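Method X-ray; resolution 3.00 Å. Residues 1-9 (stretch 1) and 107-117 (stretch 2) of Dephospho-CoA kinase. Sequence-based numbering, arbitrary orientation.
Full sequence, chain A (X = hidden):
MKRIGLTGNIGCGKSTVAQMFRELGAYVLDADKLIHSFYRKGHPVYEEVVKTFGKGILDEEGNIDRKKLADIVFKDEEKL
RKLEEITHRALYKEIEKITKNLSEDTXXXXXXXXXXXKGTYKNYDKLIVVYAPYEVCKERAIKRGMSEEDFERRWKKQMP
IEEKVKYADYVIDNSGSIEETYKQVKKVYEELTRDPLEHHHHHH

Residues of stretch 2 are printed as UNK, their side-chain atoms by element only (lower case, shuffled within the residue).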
# COMPACT_ATOMS: atom_id res chain seq x y z
N MSE A 1 -1.62 19.42 -9.00
CA MSE A 1 -2.27 18.68 -7.89
C MSE A 1 -1.25 18.23 -6.85
O MSE A 1 -0.07 18.06 -7.15
CB MSE A 1 -3.03 17.47 -8.44
CG MSE A 1 -2.21 16.62 -9.39
SE MSE A 1 -3.23 15.21 -10.22
CE MSE A 1 -2.46 13.71 -9.26
N LYS A 2 -1.72 18.02 -5.63
CA LYS A 2 -0.86 17.60 -4.54
C LYS A 2 -0.88 16.10 -4.27
O LYS A 2 -1.88 15.56 -3.80
CB LYS A 2 -1.23 18.38 -3.27
CG LYS A 2 -2.73 18.45 -2.98
CD LYS A 2 -3.05 19.27 -1.72
CE LYS A 2 -2.67 20.74 -1.87
NZ LYS A 2 -3.00 21.55 -0.66
N ARG A 3 0.23 15.43 -4.57
CA ARG A 3 0.35 13.99 -4.34
C ARG A 3 0.35 13.69 -2.85
O ARG A 3 1.27 14.10 -2.12
CB ARG A 3 1.64 13.44 -4.97
CG ARG A 3 1.46 12.67 -6.28
CD ARG A 3 1.14 13.59 -7.45
NE ARG A 3 1.13 12.88 -8.72
CZ ARG A 3 1.06 13.48 -9.91
NH1 ARG A 3 1.06 12.76 -11.02
NH2 ARG A 3 0.99 14.80 -9.99
N ILE A 4 -0.67 12.98 -2.39
CA ILE A 4 -0.76 12.65 -0.98
C ILE A 4 -0.55 11.16 -0.77
O ILE A 4 -0.91 10.34 -1.62
CB ILE A 4 -2.13 13.08 -0.40
CG1 ILE A 4 -2.43 14.52 -0.82
CG2 ILE A 4 -2.11 12.95 1.11
CD1 ILE A 4 -1.39 15.53 -0.38
N GLY A 5 0.04 10.80 0.36
CA GLY A 5 0.28 9.41 0.66
C GLY A 5 -0.48 8.96 1.87
O GLY A 5 -0.50 9.64 2.90
N LEU A 6 -1.11 7.81 1.76
CA LEU A 6 -1.89 7.29 2.87
C LEU A 6 -1.25 5.98 3.27
O LEU A 6 -1.21 5.04 2.49
CB LEU A 6 -3.32 7.06 2.41
CG LEU A 6 -4.40 7.06 3.48
CD1 LEU A 6 -5.70 6.72 2.79
CD2 LEU A 6 -4.09 6.06 4.59
N THR A 7 -0.76 5.90 4.50
CA THR A 7 -0.13 4.67 4.95
C THR A 7 -0.66 4.17 6.29
O THR A 7 -1.62 4.71 6.85
CB THR A 7 1.39 4.84 5.07
OG1 THR A 7 2.00 3.56 5.22
CG2 THR A 7 1.73 5.70 6.29
N GLY A 8 -0.01 3.12 6.80
CA GLY A 8 -0.40 2.52 8.06
C GLY A 8 0.02 1.07 8.10
O GLY A 8 0.86 0.65 7.30
N ASN A 9 -0.54 0.31 9.03
CA ASN A 9 -0.21 -1.11 9.12
C ASN A 9 -1.40 -1.98 8.73
O ASN A 9 -2.55 -1.52 8.67
CB ASN A 9 0.26 -1.46 10.53
CG ASN A 9 1.73 -1.15 10.75
OD1 ASN A 9 2.26 -1.35 11.85
ND2 ASN A 9 2.39 -0.66 9.71
N UNK A 107 -7.77 15.76 -5.45
CA UNK A 107 -7.03 15.25 -4.31
C UNK A 107 -6.62 13.81 -4.60
O UNK A 107 -7.41 12.88 -4.46
c UNK A 107 -7.00 14.15 -1.09
c UNK A 107 -5.93 16.28 -1.84
c UNK A 107 -7.23 15.50 -1.69
c UNK A 107 -7.91 15.34 -3.06
N UNK A 108 -5.37 13.65 -5.02
CA UNK A 108 -4.82 12.35 -5.35
C UNK A 108 -4.04 11.74 -4.18
O UNK A 108 -3.00 12.27 -3.76
c UNK A 108 -3.92 12.47 -6.58
c UNK A 108 -1.99 10.87 -6.48
c UNK A 108 -2.05 8.76 -7.62
c UNK A 108 -3.25 11.19 -6.97
c UNK A 108 -3.89 10.28 -7.79
c UNK A 108 -1.39 9.67 -6.80
c UNK A 108 -3.30 9.07 -8.12
N UNK A 109 -4.55 10.64 -3.65
CA UNK A 109 -3.91 9.94 -2.54
C UNK A 109 -3.46 8.57 -3.01
O UNK A 109 -4.04 7.99 -3.93
c UNK A 109 -5.37 11.13 -0.87
c UNK A 109 -6.41 11.08 0.25
c UNK A 109 -4.88 9.76 -1.35
c UNK A 109 -4.19 8.99 -0.23
N UNK A 110 -2.41 8.05 -2.37
CA UNK A 110 -1.87 6.74 -2.72
C UNK A 110 -1.61 5.93 -1.45
O UNK A 110 -0.79 6.31 -0.63
c UNK A 110 1.32 5.41 -3.00
c UNK A 110 0.16 5.64 -3.94
c UNK A 110 0.64 5.75 -5.37
c UNK A 110 -0.58 6.91 -3.53
N UNK A 111 -2.32 4.82 -1.29
CA UNK A 111 -2.13 3.98 -0.11
C UNK A 111 -1.35 2.72 -0.45
O UNK A 111 -1.76 1.95 -1.32
c UNK A 111 -4.35 2.83 -0.47
o UNK A 111 -6.32 1.53 -0.45
c UNK A 111 -5.37 1.98 0.24
o UNK A 111 -5.22 1.74 1.46
c UNK A 111 -3.47 3.59 0.49
N UNK A 112 -0.24 2.52 0.26
CA UNK A 112 0.63 1.37 0.05
C UNK A 112 1.03 0.74 1.37
O UNK A 112 1.56 -0.37 1.40
c UNK A 112 1.87 1.79 -0.72
N UNK A 113 0.78 1.46 2.47
CA UNK A 113 1.11 0.96 3.80
C UNK A 113 2.60 0.71 3.98
O UNK A 113 3.04 0.29 5.05
c UNK A 113 0.37 -0.34 4.09
o UNK A 113 1.00 -1.43 3.47
N UNK A 114 3.38 0.95 2.92
CA UNK A 114 4.83 0.77 2.95
C UNK A 114 5.54 1.95 2.27
O UNK A 114 6.38 1.74 1.40
c UNK A 114 4.95 -3.06 2.06
c UNK A 114 5.21 -0.55 2.26
c UNK A 114 5.76 -2.02 4.19
c UNK A 114 4.84 -1.85 2.99
N UNK A 115 5.19 3.17 2.67
CA UNK A 115 5.79 4.38 2.11
C UNK A 115 6.84 4.90 3.10
O UNK A 115 7.60 5.82 2.79
c UNK A 115 3.64 5.30 0.84
c UNK A 115 4.74 5.48 1.88
c UNK A 115 4.25 5.01 -0.53
c UNK A 115 2.74 4.17 1.26
N UNK A 116 6.86 4.31 4.28
CA UNK A 116 7.81 4.71 5.31
C UNK A 116 9.06 3.85 5.21
O UNK A 116 10.09 4.29 4.70
c UNK A 116 5.82 5.10 6.76
c UNK A 116 8.12 5.26 7.72
c UNK A 116 7.23 4.56 6.72
N UNK A 117 8.98 2.61 5.69
CA UNK A 117 10.13 1.71 5.66
C UNK A 117 10.75 1.59 4.28
O UNK A 117 11.97 1.52 4.15
c UNK A 117 9.76 0.33 6.20
o UNK A 117 6.68 -0.72 7.01
c UNK A 117 8.53 -0.31 5.58
c UNK A 117 7.24 0.10 6.26
o UNK A 117 6.79 1.25 6.04

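Position 107 carries four side-chain carbons, forked at the second, and the fork touches Lys2 and Ile4. This is Leu107, whose reach past CB lets its tip approach stretch 1 although its CA-to-CB bond points sideways; Leu107 CD2 lies 4.0 Å from Ile4 CG1, a plain apolar contact.

At position 108, one carbon leads to a ring of six carbons with no heteroatom, and the group meets Met1 and Arg3: Phe108. Met1, present as selenomethionine, brings its CE to 3.3 Å from Phe108 CB, and Arg3 CG lies 3.9 Å from Phe108 CD1. A phenylalanine suits this place because its apolar carbons reach Met1 CE and the aliphatic CG of Arg3; the guanidinium, with Arg3 CZ 5.7 Å from the ring centroid, adds at most a weak cation-pi attraction.

Position 109 has four carbons forked at the first, one arm two carbons long, touching Ile4 and Leu6, which defines Ile109. Its CG1 lies 3.8 Å from Ile4 CB and its CG2 3.4 Å from Leu6 CB, so branching at CB lets it fill the space beside two neighbours on the same face.

Position 110 again shows four carbons forked at the second, this time on the face where Gly5 offers no side chain. It is Leu110, buried and apolar; its backbone makes the closer contacts with stretch 1.

Three carbons, the third bearing two oxygens, lie beside Leu6 at position 111: Glu111. Its CB is 4.0 Å from Leu6 CB; the aliphatic start suits this neighbour, while the carboxylate extends beyond this contact.

A single carbon at position 112 means Ala112, which scarcely touches stretch 1, so stretch 1 sets little requirement here. At position 113, one carbon and one oxygen sit near Thr7, giving Ser113. Its hydroxyl suits the turn: OG donates a very short hydrogen bond to Ala112 O (2.4 Å). Ser113 CA comes within 3.1 Å of Thr7 OG1, a close approach of a side-chain oxygen to a backbone carbon.

Position 114, four carbons forked at the second, points away: Leu114, on which stretch 1 makes no demand. The same pattern at position 115 points toward stretch 1 and reaches Thr7; this is Leu115, long enough to bring CD2 4.1 Å from Thr7 OG1. Position 116 has one carbon carrying two more, also near Thr7, hence Val116, whose apolar CG2 suits Thr7 CG2, 4.2 Å away. Position 117, three carbons ending in two oxygens, is Glu117, without close contact; its partly exposed position accommodates a charged group.

The contact works as a parallel pairing of strands. Ile4 N donates to Phe108 O, Leu110 N to Ile4 O, and Leu6 N to Leu110 O, each at 2.8 Å. Ile4 thus bonds through both its backbone groups to residues flanking Ile109, the alternation typical of parallel strands. Ile4, Leu6 and Ile109 pack on one face, Arg3 and Phe108 on the other.

Stretch 2 107-117: LFILEASLLVE
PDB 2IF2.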